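Local coordinates for protein polyisoprenyl-teichoic acid--peptidoglycan teichoic acid transferase TagV (Bacillus subtilis, PDB 6UF3) that belongs to the LytR-CpsA-Psr family of transferases and is built around a mixed beta-sheet with helices on its faces, at residues G71-T76 with D89-V94; I187-S192 with I199-G204; N37-M42 with Q254-Y259; S176-I181 with A206-Y211. One frame throughout, in Å; residues are numbered along the deposited sequence.

Interaction 1 of 4, residues G71-T76 with D89-V94; sequences GGKDET and DKYVTV
Lys73 lays the outer methylenes of its chain, CD and CE, obliquely against the ring of Tyr91, an example of a lysine whose methylenes serve an aromatic while its amine works further away. The CD carbon of Lys73 approaches CE1 of Tyr91 to 3.6 Å and lies 4.1 Å from the ring centroid, 29° off the normal, which makes an off-centre CH-pi contact. Next along the chain, Lys73 CE reaches the phenol, 3.6 Å from Tyr91 OH. A turn at the last torsion (chi4 -51°) then carries NZ to a salt bridge with Glu196. Thr93 adds a looser neighbour, its OG1 4.4 Å from CB of Lys73; this buried hydroxyl has no polar partner in the model. The contact thus sets the first turn of helix 72-84 on the sheet beside strand 90-94, which runs parallel to strand 6-13 and antiparallel to the short strand 196-197. Met11 of strand 6-13 touches Thr76 of the helix and both Tyr91 and Thr93 of the strand. Further out, Tyr91 is fixed by its backbone: its N bonds to OD1 of Asn198 and its O to the hydroxyl of Thr197. On the helix side, Thr76 N donates to Gly72 O at 3.0 Å.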
# COMPACT_ATOMS: atom_id res chain seq x y z
N GLY A 71 16.93 -2.47 -7.53
CA GLY A 71 17.51 -2.12 -6.24
C GLY A 71 16.70 -2.58 -5.04
O GLY A 71 17.11 -2.36 -3.89
N GLY A 72 15.55 -3.20 -5.28
CA GLY A 72 14.79 -3.80 -4.19
C GLY A 72 14.02 -2.80 -3.34
O GLY A 72 13.72 -1.67 -3.75
N LYS A 73 13.68 -3.25 -2.13
CA LYS A 73 12.86 -2.40 -1.26
C LYS A 73 13.56 -1.09 -0.93
O LYS A 73 12.89 -0.06 -0.79
CB LYS A 73 12.47 -3.14 0.02
CG LYS A 73 13.62 -3.39 0.98
CD LYS A 73 13.14 -3.89 2.32
CE LYS A 73 14.30 -4.30 3.20
NZ LYS A 73 15.23 -5.24 2.50
N ASP A 74 14.89 -1.10 -0.80
CA ASP A 74 15.61 0.14 -0.52
C ASP A 74 15.43 1.15 -1.65
O ASP A 74 15.23 2.35 -1.41
CB ASP A 74 17.10 -0.14 -0.31
CG ASP A 74 17.40 -0.92 0.96
OD1 ASP A 74 16.49 -1.13 1.80
OD2 ASP A 74 18.57 -1.32 1.13
N GLU A 75 15.51 0.68 -2.90
CA GLU A 75 15.32 1.58 -4.03
C GLU A 75 13.88 2.07 -4.11
O GLU A 75 13.64 3.25 -4.38
CB GLU A 75 15.77 0.88 -5.33
CG GLU A 75 15.65 1.73 -6.58
CD GLU A 75 16.57 2.94 -6.59
OE1 GLU A 75 17.58 2.95 -5.88
OE2 GLU A 75 16.28 3.90 -7.34
N THR A 76 12.91 1.19 -3.84
CA THR A 76 11.52 1.65 -3.85
C THR A 76 11.27 2.69 -2.77
O THR A 76 10.64 3.73 -3.02
CB THR A 76 10.56 0.47 -3.66
OG1 THR A 76 10.70 -0.43 -4.77
CG2 THR A 76 9.13 0.95 -3.64
N ASP A 89 9.40 6.18 7.22
CA ASP A 89 10.02 5.64 8.43
C ASP A 89 9.93 4.12 8.50
O ASP A 89 10.89 3.46 8.92
CB ASP A 89 9.36 6.28 9.66
CG ASP A 89 9.44 7.80 9.62
OD1 ASP A 89 10.56 8.34 9.78
OD2 ASP A 89 8.40 8.44 9.38
N LYS A 90 8.79 3.56 8.11
CA LYS A 90 8.53 2.13 8.23
C LYS A 90 8.12 1.58 6.87
O LYS A 90 7.56 2.29 6.04
CB LYS A 90 7.40 1.83 9.25
CG LYS A 90 7.72 2.27 10.66
CD LYS A 90 8.91 1.47 11.22
CE LYS A 90 9.07 1.71 12.71
NZ LYS A 90 10.16 0.92 13.35
N TYR A 91 8.39 0.29 6.66
CA TYR A 91 7.99 -0.38 5.44
C TYR A 91 7.38 -1.73 5.79
O TYR A 91 7.72 -2.35 6.80
CB TYR A 91 9.17 -0.57 4.45
CG TYR A 91 10.32 -1.37 5.02
CD1 TYR A 91 10.33 -2.76 4.93
CD2 TYR A 91 11.37 -0.74 5.66
CE1 TYR A 91 11.37 -3.49 5.47
CE2 TYR A 91 12.41 -1.46 6.19
CZ TYR A 91 12.40 -2.83 6.10
OH TYR A 91 13.45 -3.54 6.64
N VAL A 92 6.46 -2.15 4.93
CA VAL A 92 5.85 -3.47 4.98
C VAL A 92 5.84 -3.99 3.55
O VAL A 92 5.27 -3.34 2.67
CB VAL A 92 4.41 -3.43 5.53
CG1 VAL A 92 3.76 -4.81 5.42
CG2 VAL A 92 4.40 -2.93 6.96
N THR A 93 6.47 -5.14 3.30
CA THR A 93 6.44 -5.77 1.99
C THR A 93 5.70 -7.09 2.10
O THR A 93 5.92 -7.84 3.06
CB THR A 93 7.85 -6.02 1.43
OG1 THR A 93 8.63 -4.82 1.49
CG2 THR A 93 7.77 -6.48 -0.03
N VAL A 94 4.84 -7.38 1.13
CA VAL A 94 4.16 -8.67 1.11
C VAL A 94 4.10 -9.19 -0.32
O VAL A 94 3.82 -8.43 -1.25
CB VAL A 94 2.77 -8.56 1.77
CG1 VAL A 94 1.73 -7.86 0.88
CG2 VAL A 94 2.31 -9.90 2.22

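Interaction 2 of 4, residues I187-S192 with I199-G204; sequences IAEKAS and IRITEG
A single methyl, CD1 of Ile201, makes nearly all of the contact with the end of helix 181-191. Its close side is the last turn of that helix: CD1 of Ile201 stands 3.4 Å from OG of Ser192 and 3.6 Å from the carbonyl O of Ala188. These two oxygens are already joined to each other. Ser192 OG, turned back over its own helix by a chi1 of 58°, donates to Ala188 O in the carbonyl plane, though the modelled separation is shorter than usual and its exact length doubtful; the same oxygen takes the backbone N of Ser192 at 3.2 Å. The outer side is looser. There Glu189 crosses Ile201 at about a right angle, CG to CD1 4.2 Å, and its extended chain continues into an exposed position. Across the turn that holds the short strand 196-197, helix 201-210 secures its own start: Arg200, at the N-cap, gives its N-H to OE1 of Glu203 almost straight (173°), the N3-to-N-cap half of a capping box, while OE2 of Glu203 pairs with Lys90. The hydrogen bonds described here stay within each segment or go to strand 90-94; between the segments one methyl makes van der Waals contact with bonded oxygens and carbon, without a hydrogen bond.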
# COMPACT_ATOMS: atom_id res chain seq x y z
N ILE A 187 -2.44 -12.69 17.52
CA ILE A 187 -2.85 -12.55 16.13
C ILE A 187 -1.83 -11.74 15.35
O ILE A 187 -1.54 -12.03 14.18
CB ILE A 187 -4.26 -11.93 16.03
CG1 ILE A 187 -5.28 -12.79 16.78
CG2 ILE A 187 -4.68 -11.77 14.58
CD1 ILE A 187 -5.88 -13.92 15.97
N ALA A 188 -1.24 -10.72 15.98
CA ALA A 188 -0.26 -9.88 15.30
C ALA A 188 1.06 -10.62 15.12
O ALA A 188 1.75 -10.42 14.11
CB ALA A 188 -0.04 -8.59 16.08
N GLU A 189 1.44 -11.45 16.09
CA GLU A 189 2.61 -12.29 15.91
C GLU A 189 2.42 -13.24 14.74
O GLU A 189 3.27 -13.34 13.85
CB GLU A 189 2.91 -13.08 17.19
CG GLU A 189 3.46 -12.23 18.32
CD GLU A 189 4.20 -13.05 19.36
OE1 GLU A 189 5.01 -12.47 20.11
OE2 GLU A 189 3.97 -14.28 19.42
N LYS A 190 1.28 -13.94 14.70
CA LYS A 190 1.04 -14.91 13.64
C LYS A 190 0.94 -14.23 12.27
O LYS A 190 1.55 -14.68 11.30
CB LYS A 190 -0.23 -15.71 13.93
N ALA A 191 0.18 -13.14 12.18
CA ALA A 191 -0.08 -12.53 10.88
C ALA A 191 1.14 -11.85 10.28
O ALA A 191 1.21 -11.69 9.06
CB ALA A 191 -1.22 -11.52 11.00
N SER A 192 2.11 -11.45 11.10
CA SER A 192 3.28 -10.73 10.63
C SER A 192 4.46 -11.64 10.32
O SER A 192 5.51 -11.14 9.89
CB SER A 192 3.70 -9.69 11.67
OG SER A 192 3.97 -10.31 12.92
N ILE A 199 8.68 -2.86 11.31
CA ILE A 199 7.76 -2.60 12.41
C ILE A 199 7.87 -3.78 13.37
O ILE A 199 7.72 -4.93 12.96
CB ILE A 199 6.32 -2.45 11.91
CG1 ILE A 199 6.23 -1.31 10.89
CG2 ILE A 199 5.36 -2.22 13.10
CD1 ILE A 199 4.81 -1.14 10.32
N ARG A 200 8.13 -3.48 14.64
CA ARG A 200 8.25 -4.52 15.65
C ARG A 200 6.88 -4.84 16.22
O ARG A 200 5.93 -4.07 16.09
CB ARG A 200 9.20 -4.08 16.76
CG ARG A 200 10.65 -4.39 16.47
CD ARG A 200 11.53 -3.19 16.72
NE ARG A 200 12.93 -3.48 16.40
CZ ARG A 200 13.97 -2.90 17.00
NH1 ARG A 200 15.20 -3.23 16.64
NH2 ARG A 200 13.77 -2.00 17.95
N ILE A 201 6.78 -6.02 16.83
CA ILE A 201 5.51 -6.44 17.42
C ILE A 201 5.05 -5.42 18.45
O ILE A 201 3.87 -5.02 18.47
CB ILE A 201 5.65 -7.85 18.01
CG1 ILE A 201 5.70 -8.89 16.89
CG2 ILE A 201 4.51 -8.13 18.99
CD1 ILE A 201 4.46 -8.91 16.01
N THR A 202 5.96 -4.97 19.31
CA THR A 202 5.60 -4.00 20.34
C THR A 202 5.10 -2.70 19.73
O THR A 202 4.16 -2.08 20.24
CB THR A 202 6.80 -3.73 21.26
OG1 THR A 202 7.95 -3.44 20.45
CG2 THR A 202 7.08 -4.94 22.12
N GLU A 203 5.71 -2.26 18.62
CA GLU A 203 5.23 -1.05 17.96
C GLU A 203 3.84 -1.25 17.40
O GLU A 203 2.99 -0.34 17.48
CB GLU A 203 6.19 -0.65 16.84
CG GLU A 203 7.55 -0.23 17.32
CD GLU A 203 8.49 0.03 16.16
OE1 GLU A 203 8.42 -0.74 15.18
OE2 GLU A 203 9.27 1.00 16.22
N GLY A 204 3.57 -2.42 16.83
CA GLY A 204 2.25 -2.69 16.29
C GLY A 204 1.19 -2.74 17.38
O GLY A 204 0.07 -2.24 17.19

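Interaction 3 of 4, residues N37-M42 with Q254-Y259; sequences NKTMKM and QEHLDY
His256, in the last turn of helix 243-257, meets Thr39 and Lys41 of strand 39-44 in a mixed hydrogen-bonding and CH-pi contact that ties the C-terminal helix to the central sheet. At the ring's edge, near its plane, Thr39 OG1 and His256 NE2 share a hydrogen bond of 2.8 Å whose donor is not settled. The other ring nitrogen, ND1, bonds to Thr32 OG1 on the adjoining strand 25-34, so two hydroxyls fix the imidazole's rotation. Lys41 lies over one face: its CG is 3.9 Å from the ring centroid of His256, 19° off the normal, and its CE comes 3.6 Å from CG of His256. With CG of His256 anti to the backbone N (chi1 -167°), the ring is carried across to the strand. The ammonium of Lys41 moves on to a salt bridge with Asp220, which probably offsets its effect on the imidazole, and stays 5.0 Å from His256 NE2. Beyond the ring the helix finishes in a Schellman motif, Tyr259 N to Gln254 O at 2.9 Å. While Thr39 and Lys41 turn to this helix, Met42 packs on helix 158-177 from the other face of the sheet, the layering of an alpha-beta-alpha sandwich.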
# COMPACT_ATOMS: atom_id res chain seq x y z
N ASN A 37 -2.50 12.85 17.89
CA ASN A 37 -3.83 13.32 17.54
C ASN A 37 -4.73 12.22 16.99
O ASN A 37 -5.85 12.52 16.57
CB ASN A 37 -3.72 14.46 16.51
CG ASN A 37 -3.16 15.72 17.11
OD1 ASN A 37 -3.60 16.17 18.17
ND2 ASN A 37 -2.17 16.31 16.44
N LYS A 38 -4.25 10.98 16.96
CA LYS A 38 -5.02 9.84 16.45
C LYS A 38 -5.53 10.08 15.03
O LYS A 38 -6.70 9.82 14.73
CB LYS A 38 -6.18 9.49 17.39
CG LYS A 38 -5.76 9.03 18.76
CD LYS A 38 -6.95 9.05 19.72
CE LYS A 38 -7.01 7.79 20.57
NZ LYS A 38 -5.71 7.47 21.22
N THR A 39 -4.65 10.58 14.15
CA THR A 39 -5.08 10.82 12.78
C THR A 39 -4.20 10.03 11.80
O THR A 39 -3.09 9.62 12.14
CB THR A 39 -5.04 12.31 12.41
OG1 THR A 39 -3.72 12.83 12.60
CG2 THR A 39 -6.03 13.10 13.28
N MET A 40 -4.75 9.83 10.60
CA MET A 40 -4.09 9.12 9.50
C MET A 40 -4.41 9.76 8.16
O MET A 40 -5.51 10.26 7.94
CB MET A 40 -4.53 7.65 9.39
CG MET A 40 -4.09 6.72 10.49
SD MET A 40 -4.36 5.02 9.94
CE MET A 40 -4.55 4.22 11.54
N LYS A 41 -3.46 9.66 7.23
CA LYS A 41 -3.68 9.99 5.83
C LYS A 41 -3.18 8.83 4.99
O LYS A 41 -2.32 8.06 5.43
CB LYS A 41 -2.99 11.29 5.42
CG LYS A 41 -3.41 12.46 6.30
CD LYS A 41 -3.06 13.82 5.69
CE LYS A 41 -3.38 14.93 6.65
NZ LYS A 41 -4.84 15.08 6.92
N MET A 42 -3.74 8.68 3.78
CA MET A 42 -3.43 7.55 2.92
C MET A 42 -3.36 7.98 1.47
O MET A 42 -4.17 8.80 1.03
CB MET A 42 -4.46 6.41 3.07
CG MET A 42 -4.13 5.17 2.22
SD MET A 42 -5.32 3.82 2.31
CE MET A 42 -5.23 3.42 4.06
N GLN A 254 3.67 16.50 4.45
CA GLN A 254 4.68 17.16 5.27
C GLN A 254 4.06 17.79 6.51
O GLN A 254 4.59 17.64 7.62
CB GLN A 254 5.39 18.23 4.44
CG GLN A 254 6.33 17.63 3.42
CD GLN A 254 6.69 18.61 2.32
OE1 GLN A 254 6.25 19.77 2.32
NE2 GLN A 254 7.52 18.15 1.39
N GLU A 255 2.95 18.52 6.34
CA GLU A 255 2.29 19.12 7.50
C GLU A 255 1.81 18.05 8.46
O GLU A 255 1.94 18.20 9.68
CB GLU A 255 1.14 20.01 7.04
N HIS A 256 1.25 16.95 7.93
CA HIS A 256 0.77 15.90 8.82
C HIS A 256 1.92 15.30 9.62
O HIS A 256 1.77 14.99 10.81
CB HIS A 256 0.05 14.82 8.02
CG HIS A 256 -0.72 13.86 8.88
ND1 HIS A 256 -0.65 12.49 8.72
CD2 HIS A 256 -1.57 14.07 9.91
CE1 HIS A 256 -1.43 11.90 9.60
NE2 HIS A 256 -2.00 12.84 10.34
N LEU A 257 3.10 15.18 9.00
CA LEU A 257 4.26 14.59 9.65
C LEU A 257 5.09 15.58 10.45
O LEU A 257 6.08 15.18 11.07
CB LEU A 257 5.16 13.92 8.60
CG LEU A 257 4.61 12.70 7.86
CD1 LEU A 257 5.52 12.32 6.68
CD2 LEU A 257 4.47 11.49 8.78
N ASP A 258 4.71 16.87 10.46
CA ASP A 258 5.52 17.91 11.10
C ASP A 258 6.93 17.95 10.51
O ASP A 258 7.92 18.14 11.23
CB ASP A 258 5.57 17.73 12.62
CG ASP A 258 4.20 17.86 13.27
OD1 ASP A 258 3.35 18.59 12.73
OD2 ASP A 258 3.98 17.24 14.34
N TYR A 259 7.02 17.75 9.20
CA TYR A 259 8.29 17.69 8.49
C TYR A 259 8.33 18.80 7.45
O TYR A 259 7.41 18.91 6.63
CB TYR A 259 8.48 16.31 7.84
CG TYR A 259 9.69 16.17 6.92
CD1 TYR A 259 10.94 15.84 7.43
CD2 TYR A 259 9.56 16.35 5.54
CE1 TYR A 259 12.04 15.71 6.60
CE2 TYR A 259 10.66 16.23 4.71
CZ TYR A 259 11.89 15.91 5.24
OH TYR A 259 12.98 15.78 4.40

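Interaction 4 of 4, residues S176-I181 with A206-Y211; sequences SSASNI and ALQQIY
The amide nitrogen of Gln208 is held by two backbone carbonyls at the end of helix 158-177. Its stronger partner is the O of Met175; across the contact itself, Gln208 NE2 donates weakly to Ala178 O, at 3.1 Å with a bent N-H...O angle of 125°. The side chain gets there by a sharp fold: CG stands anti to the backbone N (chi1 -166°) and the chain bends at chi2 (-76°), which brings the amide from helix 201-210 over to the place where the other helix unwinds. Ala178, the first residue to leave helical geometry, also sets its CB 4.1 Å from Gln208 NE2, and Ile184 of helix 181-191 touches both residues.

At a second point the side chain of one helix end merely touches the backbone of the other. Tyr211 O lies 3.4 Å from CB of Ser176, and OG of Ser176 is equally near, yet that hydroxyl bonds to Ile172 O within its own helix. Backbone bonding between Ser176 and Gly213 reinforces the junction. The Tyr211 ring leads away from here; it meets Phe214 edge-to-face, and its OH bonds to Thr39 O. In this buried corner the glutamine gives N-H groups to carbonyls at a helix terminus, where backbone donors run short. That would be expected to stabilise the C-terminal end of helix 158-177, though the weak second bond implies that the geometry favours Met175 over Ala178.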
# COMPACT_ATOMS: atom_id res chain seq x y z
N SER A 176 -8.50 -1.81 14.46
CA SER A 176 -8.99 -0.74 15.32
C SER A 176 -10.15 -1.20 16.18
O SER A 176 -10.33 -0.67 17.29
CB SER A 176 -9.41 0.47 14.48
OG SER A 176 -8.30 1.02 13.81
N SER A 177 -10.94 -2.15 15.71
CA SER A 177 -12.11 -2.57 16.45
C SER A 177 -11.82 -3.70 17.43
O SER A 177 -12.66 -3.98 18.29
CB SER A 177 -13.23 -2.99 15.49
OG SER A 177 -12.84 -4.10 14.71
N ALA A 178 -10.65 -4.34 17.35
CA ALA A 178 -10.29 -5.39 18.28
C ALA A 178 -10.05 -4.83 19.68
O ALA A 178 -9.75 -3.64 19.86
CB ALA A 178 -9.04 -6.13 17.79
N SER A 179 -10.20 -5.69 20.68
CA SER A 179 -10.14 -5.24 22.06
C SER A 179 -9.24 -6.09 22.94
O SER A 179 -8.49 -5.55 23.75
CB SER A 179 -11.55 -5.18 22.66
OG SER A 179 -12.34 -6.27 22.19
N ASN A 180 -9.31 -7.42 22.82
CA ASN A 180 -8.51 -8.31 23.66
C ASN A 180 -7.04 -8.15 23.31
O ASN A 180 -6.56 -8.68 22.31
CB ASN A 180 -8.97 -9.75 23.48
CG ASN A 180 -8.40 -10.68 24.54
OD1 ASN A 180 -7.81 -10.24 25.52
ND2 ASN A 180 -8.59 -11.98 24.34
N ILE A 181 -6.30 -7.42 24.15
CA ILE A 181 -4.94 -7.04 23.81
C ILE A 181 -4.02 -8.26 23.76
O ILE A 181 -3.08 -8.29 22.95
CB ILE A 181 -4.42 -5.97 24.80
CG1 ILE A 181 -5.35 -4.74 24.79
CG2 ILE A 181 -3.01 -5.52 24.43
CD1 ILE A 181 -6.20 -4.60 26.04
N ALA A 206 1.38 -1.15 20.24
CA ALA A 206 1.20 0.23 20.68
C ALA A 206 0.30 0.99 19.71
O ALA A 206 -0.55 1.77 20.14
CB ALA A 206 2.55 0.92 20.82
N LEU A 207 0.50 0.78 18.40
CA LEU A 207 -0.32 1.46 17.41
C LEU A 207 -1.77 1.02 17.48
O LEU A 207 -2.69 1.84 17.37
CB LEU A 207 0.23 1.21 16.01
CG LEU A 207 1.38 2.13 15.63
CD1 LEU A 207 2.02 1.60 14.36
CD2 LEU A 207 0.86 3.54 15.43
N GLN A 208 -2.00 -0.29 17.66
CA GLN A 208 -3.37 -0.77 17.83
C GLN A 208 -4.02 -0.13 19.04
O GLN A 208 -5.20 0.25 19.00
CB GLN A 208 -3.39 -2.30 17.97
CG GLN A 208 -4.77 -2.93 17.82
CD GLN A 208 -5.65 -2.74 19.05
OE1 GLN A 208 -5.15 -2.61 20.17
NE2 GLN A 208 -6.96 -2.72 18.85
N GLN A 209 -3.27 0.01 20.14
CA GLN A 209 -3.85 0.63 21.32
C GLN A 209 -4.16 2.10 21.08
O GLN A 209 -5.20 2.60 21.52
CB GLN A 209 -2.92 0.45 22.52
CG GLN A 209 -3.56 0.84 23.84
CD GLN A 209 -3.50 2.34 24.08
OE1 GLN A 209 -2.58 3.01 23.61
NE2 GLN A 209 -4.47 2.87 24.83
N ILE A 210 -3.29 2.80 20.36
CA ILE A 210 -3.51 4.23 20.14
C ILE A 210 -4.72 4.46 19.26
O ILE A 210 -5.53 5.36 19.51
CB ILE A 210 -2.25 4.86 19.52
CG1 ILE A 210 -1.11 4.92 20.54
CG2 ILE A 210 -2.55 6.26 18.98
CD1 ILE A 210 0.25 5.14 19.91
N TYR A 211 -4.87 3.66 18.21
CA TYR A 211 -5.97 3.81 17.26
C TYR A 211 -7.15 2.91 17.60
O TYR A 211 -7.99 2.64 16.74
CB TYR A 211 -5.45 3.55 15.84
CG TYR A 211 -4.59 4.70 15.37
CD1 TYR A 211 -5.16 5.82 14.78
CD2 TYR A 211 -3.20 4.68 15.52
CE1 TYR A 211 -4.39 6.89 14.36
CE2 TYR A 211 -2.41 5.74 15.09
CZ TYR A 211 -3.01 6.84 14.51
OH TYR A 211 -2.27 7.92 14.08

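Burial in these four contacts does not follow distance from the chain's centre: interaction 4, the farthest out, is buried, interactions 1 and 3 are partly buried, and interaction 2 lies at the surface. Interactions 1 and 3 each set a helix against the same mixed sheet through lysine methylenes in CH-pi contacts, over the face in interaction 3 and obliquely in interaction 1; only interaction 3 adds a hydrogen bond across. Interactions 2 and 4 share helix 201-210, one at each end, joining it to helices 181-191 and 158-177, without polar bonds in the first and through an amide in the second. Packing links the pairs: Val92 CG2 lies 3.8 Å from Ile199 CD1, and Met40 CE 3.7 Å from Tyr211 CD1.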